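Local structure of FMN Adenylyltransferase (Candida glabrata, 3FWK) at residues 118-123 with 271-276. The protein catalyses the transfer of an adenylyl group from ATP to FMN, the step that forms FAD in riboflavin metabolism. Sequence-based numbering, arbitrary orientation. Where two conformers were deposited one is given.
Sequences FKTLEN and IPIADE
The Glu276 carboxylate lays one face over Lys119, with CD 3.5 Å from Lys119 CB and both oxygens nearly as close to that methylene; the two side chains cross at about a right angle. Water 1 lies off the OE1 end of the carboxylate, tilted out of its plane toward the side Lys119 occupies; it accepts from Lys119 N and donates to Glu276 OE1, bridging the carboxylate to the start of helix 119-131. The lysine chain bends about its CB-CG bond (chi2 62°) and carries its ammonium off, leaving NZ 5.1 Å from Glu276 OE2; the acid meets lysine methylenes rather than forming a salt bridge. The Asn123 amide is the second flat group: its ND2 lies 3.9 Å from the Ala274 methyl, which stands off the amide plane, and donates to water 2 (2.9 Å from ND2), which in turn donates to Pro272 O.

Between these water bridges runs one direct bond. Ala274 N donates to Thr120 OG1 over 2.9 Å, nearly straight at 163°. With OG1 turned beside its own backbone N (chi1 -64°), the hydroxyl faces Ala274 N and CG2 is left to pack on Ile273, 4.0 Å from Ile273 CG2. Asp277 is a second hydrogen-bond partner of OG1, so the hydroxyl is gripped from the backbone just before helix 275-282 and from a side chain in its first turn. Ala274, the N-cap residue of helix 275-282, docks on the opening turn of helix 119-131, the helix of the beta-alpha-beta crossover between parallel strands 107-111 and 134-138 of a Rossmann-like alpha/beta fold.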
# COMPACT_ATOMS: atom_id res chain seq x y z
N PHE A 118 12.10 -6.47 5.83
CA PHE A 118 11.75 -6.48 7.24
C PHE A 118 10.85 -7.67 7.56
O PHE A 118 9.85 -7.94 6.87
CB PHE A 118 10.96 -5.21 7.63
CG PHE A 118 11.82 -4.01 7.89
CD1 PHE A 118 12.34 -3.77 9.15
CD2 PHE A 118 12.11 -3.12 6.84
CE1 PHE A 118 13.14 -2.68 9.40
CE2 PHE A 118 12.92 -1.99 7.10
CZ PHE A 118 13.45 -1.80 8.36
N LYS A 119 11.13 -8.34 8.68
CA LYS A 119 10.28 -9.45 9.14
C LYS A 119 8.83 -8.97 9.34
O LYS A 119 7.88 -9.69 9.02
CB LYS A 119 10.81 -10.00 10.45
CG LYS A 119 10.04 -11.20 10.95
CD LYS A 119 10.10 -12.38 9.97
CE LYS A 119 9.75 -13.71 10.62
NZ LYS A 119 10.36 -14.85 9.79
N THR A 120 8.64 -7.77 9.90
CA THR A 120 7.28 -7.31 10.17
C THR A 120 6.52 -7.17 8.85
O THR A 120 5.31 -7.41 8.79
CB THR A 120 7.29 -5.96 10.89
OG1 THR A 120 7.90 -6.11 12.17
CG2 THR A 120 5.87 -5.47 11.14
N LEU A 121 7.21 -6.71 7.79
CA LEU A 121 6.58 -6.61 6.49
C LEU A 121 6.22 -8.00 5.92
O LEU A 121 5.12 -8.17 5.39
CB LEU A 121 7.48 -5.82 5.54
CG LEU A 121 6.86 -5.37 4.25
CD1 LEU A 121 5.54 -4.59 4.42
CD2 LEU A 121 7.86 -4.49 3.53
N GLU A 122 7.14 -8.98 6.02
CA GLU A 122 6.78 -10.36 5.62
C GLU A 122 5.54 -10.82 6.36
O GLU A 122 4.61 -11.39 5.76
CB GLU A 122 7.95 -11.32 5.91
CG GLU A 122 9.24 -11.03 5.16
CD GLU A 122 9.25 -11.43 3.73
OE1 GLU A 122 8.26 -11.94 3.18
OE2 GLU A 122 10.35 -11.26 3.12
N ASN A 123 5.51 -10.61 7.69
CA ASN A 123 4.36 -11.02 8.49
C ASN A 123 3.09 -10.33 7.97
O ASN A 123 2.04 -10.96 7.85
CB ASN A 123 4.55 -10.63 9.94
CG ASN A 123 5.59 -11.43 10.68
OD1 ASN A 123 6.02 -12.50 10.23
ND2 ASN A 123 5.98 -10.93 11.86
N ILE A 271 -1.54 -5.72 14.30
CA ILE A 271 -0.66 -6.84 14.70
C ILE A 271 0.68 -6.22 15.12
O ILE A 271 1.28 -5.46 14.36
CB ILE A 271 -0.53 -7.85 13.55
CG1 ILE A 271 -1.88 -8.46 13.24
CG2 ILE A 271 0.57 -8.87 13.89
CD1 ILE A 271 -2.45 -9.23 14.33
N PRO A 272 1.18 -6.57 16.31
CA PRO A 272 2.44 -5.98 16.74
C PRO A 272 3.60 -6.31 15.83
O PRO A 272 3.62 -7.35 15.17
CB PRO A 272 2.63 -6.52 18.18
CG PRO A 272 1.70 -7.69 18.27
CD PRO A 272 0.58 -7.47 17.32
N ILE A 273 4.58 -5.42 15.84
CA ILE A 273 5.79 -5.65 15.05
C ILE A 273 6.51 -6.94 15.52
O ILE A 273 6.37 -7.38 16.65
CB ILE A 273 6.73 -4.42 15.03
CG1 ILE A 273 7.34 -4.11 16.39
CG2 ILE A 273 5.95 -3.21 14.45
CD1 ILE A 273 8.33 -2.98 16.31
N ALA A 274 7.31 -7.49 14.63
CA ALA A 274 8.11 -8.65 14.94
C ALA A 274 9.07 -8.30 16.07
O ALA A 274 9.60 -7.18 16.14
CB ALA A 274 8.88 -9.06 13.68
N ASP A 275 9.34 -9.32 16.92
CA ASP A 275 10.27 -9.19 18.04
C ASP A 275 11.62 -8.63 17.64
O ASP A 275 12.22 -7.84 18.35
CB ASP A 275 10.52 -10.56 18.69
CG ASP A 275 9.33 -11.09 19.45
OD1 ASP A 275 9.37 -12.29 19.80
OD2 ASP A 275 8.36 -10.33 19.72
N GLU A 276 12.13 -9.07 16.49
CA GLU A 276 13.46 -8.66 16.03
C GLU A 276 13.44 -7.20 15.61
O GLU A 276 14.46 -6.48 15.77
CB GLU A 276 13.97 -9.57 14.91
CG GLU A 276 13.14 -9.53 13.62
CD GLU A 276 13.55 -10.55 12.56
OE1 GLU A 276 14.24 -10.16 11.59
OE2 GLU A 276 13.10 -11.72 12.68
O HOH W 1 13.42 -7.60 10.13
O HOH W 2 4.53 -8.54 12.71